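Local coordinates for putative oxidoreductase molybdopterin-binding subunit (Sulfolobus tokodaii, PDB 4ZOH), which probably serves as the molybdenum-cofactor-binding subunit of an oxidoreductase of the aldehyde oxidase and xanthine dehydrogenase family, carrying a pterin cytosine dinucleotide, at residues A170-S183 with E225-K237. Sequence-based numbering, arbitrary orientation.
Sequences ALAYFDGNKLTFYS and EYALAKLALMLRK
Phe-174 meets Leu-233 with one ring face and Arg-236 with its edge, at the C-terminal end of helix 223-235. Its CB sits 3.6 Å from Ala-232 O. With CG anti to the backbone N (chi1 178°), the ring projects out across the last turn of the helix. CG and CD1 take Leu-233 CD2, a CH-pi contact 3.8 Å from the ring centroid. CD2 meets Leu-233 CA. CE2, near the tip, sits 3.8 Å from Arg-236 CZ, over one face of the guanidinium. The two planes stand 75° apart, so this is ring edge against guanidinium face, not a stack. Gly-176 N covers the ring's other face. Water 1 joins Phe-174 N to Ala-232 O.

Further back, Ala-172 CB touches Ala-232 CB at 3.7 Å, and small residues let strand and helix come close. Phe-181 puts CE1 3.6 Å from Ala-229 CB. At the far end Ser-183 OG donates to Glu-225 OE2 at 2.6 Å, from above the carboxylate plane. Glu-225 OE1 is held by His-222 N.

The axis of strand 170-174 passes 6.9 Å from that of helix segment 225-235. This is a helix packed on a beta hairpin of a mixed sheet, within the molybdopterin-binding region.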
loop_
_atom_site.group_PDB
_atom_site.type_symbol
_atom_site.label_atom_id
_atom_site.label_comp_id
_atom_site.label_asym_id
_atom_site.label_seq_id
_atom_site.Cartn_x
_atom_site.Cartn_y
_atom_site.Cartn_z
ATOM N N ALA A 170 -4.372 12.664 5.143
ATOM C CA ALA A 170 -3.550 12.598 3.943
ATOM C C ALA A 170 -2.284 11.814 4.211
ATOM O O ALA A 170 -1.881 11.613 5.393
ATOM C CB ALA A 170 -3.195 13.994 3.438
ATOM N N LEU A 171 -1.739 11.315 3.098
ATOM C CA LEU A 171 -0.557 10.481 3.118
ATOM C C LEU A 171 0.309 10.873 1.927
ATOM O O LEU A 171 -0.153 10.779 0.794
ATOM C CB LEU A 171 -0.910 8.970 3.019
ATOM C CG LEU A 171 0.251 7.978 2.920
ATOM C CD1 LEU A 171 1.219 8.011 4.136
ATOM C CD2 LEU A 171 -0.304 6.542 2.677
ATOM N N ALA A 172 1.546 11.295 2.204
ATOM C CA ALA A 172 2.396 11.913 1.159
ATOM C C ALA A 172 3.758 11.214 1.070
ATOM O O ALA A 172 4.366 10.907 2.074
ATOM C CB ALA A 172 2.587 13.388 1.455
ATOM N N TYR A 173 4.192 10.948 -0.154
ATOM C CA TYR A 173 5.398 10.186 -0.366
ATOM C C TYR A 173 6.094 10.685 -1.614
ATOM O O TYR A 173 5.527 10.647 -2.702
ATOM C CB TYR A 173 5.107 8.684 -0.536
ATOM C CG TYR A 173 6.369 7.954 -0.778
ATOM C CD1 TYR A 173 7.432 8.079 0.129
ATOM C CD2 TYR A 173 6.543 7.178 -1.931
ATOM C CE1 TYR A 173 8.645 7.439 -0.071
ATOM C CE2 TYR A 173 7.746 6.510 -2.162
ATOM C CZ TYR A 173 8.794 6.644 -1.221
ATOM O OH TYR A 173 9.980 6.002 -1.413
ATOM N N PHE A 174 7.348 11.127 -1.455
ATOM C CA PHE A 174 8.106 11.633 -2.634
ATOM C C PHE A 174 9.248 10.646 -2.815
ATOM O O PHE A 174 10.006 10.416 -1.844
ATOM C CB PHE A 174 8.596 13.072 -2.302
ATOM C CG PHE A 174 9.421 13.697 -3.373
ATOM C CD1 PHE A 174 8.873 13.905 -4.652
ATOM C CD2 PHE A 174 10.775 14.019 -3.133
ATOM C CE1 PHE A 174 9.654 14.439 -5.686
ATOM C CE2 PHE A 174 11.560 14.557 -4.152
ATOM C CZ PHE A 174 11.001 14.791 -5.426
ATOM N N ASP A 175 9.365 10.037 -4.010
ATOM C CA ASP A 175 10.391 9.091 -4.281
ATOM C C ASP A 175 11.712 9.653 -4.850
ATOM O O ASP A 175 12.595 8.885 -5.154
ATOM C CB ASP A 175 9.873 8.034 -5.209
ATOM C CG ASP A 175 9.614 8.562 -6.564
ATOM O OD1 ASP A 175 9.947 9.707 -6.925
ATOM O OD2 ASP A 175 9.075 7.797 -7.282
ATOM N N GLY A 176 11.836 10.970 -4.983
ATOM C CA GLY A 176 13.043 11.595 -5.559
ATOM C C GLY A 176 12.715 12.323 -6.841
ATOM O O GLY A 176 13.368 13.301 -7.193
ATOM N N ASN A 177 11.695 11.843 -7.536
ATOM C CA ASN A 177 11.225 12.438 -8.775
ATOM C C ASN A 177 9.730 12.838 -8.660
ATOM O O ASN A 177 9.289 13.896 -9.150
ATOM C CB ASN A 177 11.359 11.436 -9.936
ATOM C CG ASN A 177 10.616 11.901 -11.194
ATOM O OD1 ASN A 177 10.787 13.047 -11.650
ATOM N ND2 ASN A 177 9.760 11.028 -11.745
ATOM N N LYS A 178 8.950 11.952 -8.067
ATOM C CA LYS A 178 7.508 12.095 -8.095
ATOM C C LYS A 178 6.893 12.079 -6.672
ATOM O O LYS A 178 7.213 11.205 -5.832
ATOM C CB LYS A 178 7.028 10.972 -8.957
ATOM C CG LYS A 178 5.566 10.809 -9.024
ATOM C CD LYS A 178 5.428 9.559 -9.875
ATOM C CE LYS A 178 4.011 9.088 -9.956
ATOM N NZ LYS A 178 4.046 7.972 -10.955
ATOM N N LEU A 179 6.001 13.024 -6.432
ATOM C CA LEU A 179 5.176 13.024 -5.228
ATOM C C LEU A 179 3.911 12.214 -5.463
ATOM O O LEU A 179 3.149 12.518 -6.361
ATOM C CB LEU A 179 4.729 14.434 -4.842
ATOM C CG LEU A 179 3.914 14.642 -3.544
ATOM C CD1 LEU A 179 4.542 14.029 -2.330
ATOM C CD2 LEU A 179 3.624 16.127 -3.363
ATOM N N THR A 180 3.686 11.194 -4.643
ATOM C CA THR A 180 2.314 10.566 -4.622
ATOM C C THR A 180 1.611 11.039 -3.356
ATOM O O THR A 180 2.225 10.983 -2.302
ATOM C CB THR A 180 2.395 9.038 -4.707
ATOM O OG1 THR A 180 3.053 8.701 -5.933
ATOM C CG2 THR A 180 1.028 8.424 -4.708
ATOM N N PHE A 181 0.387 11.566 -3.489
ATOM C CA PHE A 181 -0.370 12.209 -2.375
ATOM C C PHE A 181 -1.779 11.621 -2.275
ATOM O O PHE A 181 -2.572 11.788 -3.241
ATOM C CB PHE A 181 -0.551 13.738 -2.671
ATOM C CG PHE A 181 -0.806 14.571 -1.415
ATOM C CD1 PHE A 181 0.236 14.979 -0.600
ATOM C CD2 PHE A 181 -2.091 14.971 -1.059
ATOM C CE1 PHE A 181 0.002 15.735 0.571
ATOM C CE2 PHE A 181 -2.328 15.745 0.078
ATOM C CZ PHE A 181 -1.283 16.138 0.895
ATOM N N TYR A 182 -2.100 10.929 -1.160
ATOM C CA TYR A 182 -3.465 10.394 -0.955
ATOM C C TYR A 182 -4.157 11.369 -0.026
ATOM O O TYR A 182 -3.549 11.809 0.926
ATOM C CB TYR A 182 -3.476 9.039 -0.278
ATOM C CG TYR A 182 -2.708 7.923 -0.951
ATOM C CD1 TYR A 182 -3.397 6.903 -1.651
ATOM C CD2 TYR A 182 -1.313 7.855 -0.852
ATOM C CE1 TYR A 182 -2.706 5.836 -2.192
ATOM C CE2 TYR A 182 -0.618 6.796 -1.415
ATOM C CZ TYR A 182 -1.328 5.816 -2.075
ATOM O OH TYR A 182 -0.628 4.827 -2.646
ATOM N N SER A 183 -5.419 11.661 -0.261
ATOM C CA SER A 183 -6.053 12.612 0.598
ATOM C C SER A 183 -7.544 12.372 0.638
ATOM O O SER A 183 -8.174 12.014 -0.408
ATOM C CB SER A 183 -5.787 14.066 0.103
ATOM O OG SER A 183 -6.332 15.043 1.013
ATOM N N GLU A 225 -2.578 20.078 4.174
ATOM C CA GLU A 225 -2.249 19.321 2.996
ATOM C C GLU A 225 -1.044 19.913 2.239
ATOM O O GLU A 225 -0.146 19.192 1.810
ATOM C CB GLU A 225 -3.471 19.199 2.048
ATOM C CG GLU A 225 -4.565 18.181 2.500
ATOM C CD GLU A 225 -5.853 18.401 1.701
ATOM O OE1 GLU A 225 -6.543 19.369 1.969
ATOM O OE2 GLU A 225 -6.200 17.647 0.797
ATOM N N TYR A 226 -1.085 21.216 1.988
ATOM C CA TYR A 226 0.138 21.929 1.433
ATOM C C TYR A 226 1.405 21.653 2.240
ATOM O O TYR A 226 2.442 21.319 1.669
ATOM C CB TYR A 226 -0.111 23.440 1.375
ATOM C CG TYR A 226 -1.123 23.871 0.331
ATOM C CD1 TYR A 226 -0.960 23.524 -1.003
ATOM C CD2 TYR A 226 -2.240 24.626 0.703
ATOM C CE1 TYR A 226 -1.801 23.963 -1.980
ATOM C CE2 TYR A 226 -3.100 25.092 -0.261
ATOM C CZ TYR A 226 -2.853 24.771 -1.599
ATOM O OH TYR A 226 -3.715 25.197 -2.551
ATOM N N ALA A 227 1.301 21.743 3.544
ATOM C CA ALA A 227 2.457 21.514 4.404
ATOM C C ALA A 227 2.955 20.077 4.348
ATOM O O ALA A 227 4.179 19.826 4.262
ATOM C CB ALA A 227 2.177 21.929 5.840
ATOM N N LEU A 228 2.025 19.121 4.360
ATOM C CA LEU A 228 2.419 17.705 4.360
ATOM C C LEU A 228 3.168 17.408 3.068
ATOM O O LEU A 228 4.183 16.713 3.037
ATOM C CB LEU A 228 1.158 16.793 4.449
ATOM C CG LEU A 228 1.524 15.338 4.705
ATOM C CD1 LEU A 228 2.077 15.170 6.134
ATOM C CD2 LEU A 228 0.263 14.458 4.477
ATOM N N ALA A 229 2.655 17.983 1.990
ATOM C CA ALA A 229 3.197 17.736 0.708
ATOM C C ALA A 229 4.650 18.307 0.570
ATOM O O ALA A 229 5.557 17.643 0.040
ATOM C CB ALA A 229 2.297 18.316 -0.293
ATOM N N LYS A 230 4.835 19.507 1.085
ATOM C CA LYS A 230 6.086 20.185 1.064
ATOM C C LYS A 230 7.084 19.440 1.993
ATOM O O LYS A 230 8.190 19.205 1.618
ATOM C CB LYS A 230 5.859 21.617 1.576
ATOM C CG LYS A 230 7.170 22.345 1.896
ATOM C CD LYS A 230 7.766 22.776 0.555
ATOM C CE LYS A 230 8.373 24.186 0.641
ATOM N NZ LYS A 230 9.658 24.019 -0.058
ATOM N N LEU A 231 6.681 19.105 3.205
ATOM C CA LEU A 231 7.469 18.209 4.015
ATOM C C LEU A 231 7.895 16.879 3.382
ATOM O O LEU A 231 9.042 16.423 3.628
ATOM C CB LEU A 231 6.818 17.957 5.354
ATOM C CG LEU A 231 6.733 19.177 6.273
ATOM C CD1 LEU A 231 5.830 18.839 7.431
ATOM C CD2 LEU A 231 8.120 19.603 6.767
ATOM N N ALA A 232 7.008 16.277 2.551
ATOM C CA ALA A 232 7.337 14.997 1.963
ATOM C C ALA A 232 8.515 15.162 1.011
ATOM O O ALA A 232 9.338 14.256 0.974
ATOM C CB ALA A 232 6.141 14.344 1.243
ATOM N N LEU A 233 8.575 16.264 0.238
ATOM C CA LEU A 233 9.760 16.570 -0.596
ATOM C C LEU A 233 11.083 16.591 0.182
ATOM O O LEU A 233 12.109 16.122 -0.285
ATOM C CB LEU A 233 9.627 17.893 -1.373
ATOM C CG LEU A 233 8.316 18.110 -2.125
ATOM C CD1 LEU A 233 8.469 19.363 -2.938
ATOM C CD2 LEU A 233 7.902 16.930 -2.961
ATOM N N MET A 234 11.007 17.101 1.386
ATOM C CA MET A 234 12.155 17.252 2.222
ATOM C C MET A 234 12.533 15.947 2.936
ATOM O O MET A 234 13.686 15.588 2.963
ATOM C CB MET A 234 11.864 18.363 3.248
ATOM C CG MET A 234 13.084 19.139 3.656
ATOM S SD MET A 234 12.805 19.933 5.226
ATOM C CE MET A 234 14.163 19.133 6.101
ATOM N N LEU A 235 11.587 15.311 3.604
ATOM C CA LEU A 235 11.895 14.174 4.444
ATOM C C LEU A 235 12.145 12.838 3.717
ATOM O O LEU A 235 12.830 11.989 4.265
ATOM C CB LEU A 235 10.802 13.984 5.489
ATOM C CG LEU A 235 11.078 14.895 6.679
ATOM C CD1 LEU A 235 10.109 16.019 6.738
ATOM C CD2 LEU A 235 10.978 14.101 7.981
ATOM N N ARG A 236 11.575 12.614 2.531
ATOM C CA ARG A 236 11.822 11.327 1.807
ATOM C C ARG A 236 11.336 10.021 2.490
ATOM O O ARG A 236 11.853 8.933 2.151
ATOM C CB ARG A 236 13.327 11.150 1.452
ATOM C CG ARG A 236 13.999 12.336 0.761
ATOM C CD ARG A 236 13.151 12.989 -0.287
ATOM N NE ARG A 236 13.923 14.075 -0.923
ATOM C CZ ARG A 236 14.661 13.946 -2.028
ATOM N NH1 ARG A 236 14.778 12.764 -2.641
ATOM N NH2 ARG A 236 15.254 14.999 -2.539
ATOM N N LYS A 237 10.450 10.138 3.499
ATOM C CA LYS A 237 9.673 9.038 4.053
ATOM C C LYS A 237 8.211 9.363 3.758
ATOM O O LYS A 237 7.859 10.525 3.491
ATOM C CB LYS A 237 9.879 8.855 5.558
ATOM C CG LYS A 237 11.327 8.762 6.050
ATOM C CD LYS A 237 11.860 7.351 5.854
ATOM C CE LYS A 237 13.358 7.326 6.148
ATOM N NZ LYS A 237 13.810 5.918 6.214
HETATM O O HOH W 1 8.340 11.580 1.233
HETATM O O HOH W 2 12.227 9.010 -1.022
HETATM O O HOH W 3 15.675 14.144 -5.412
#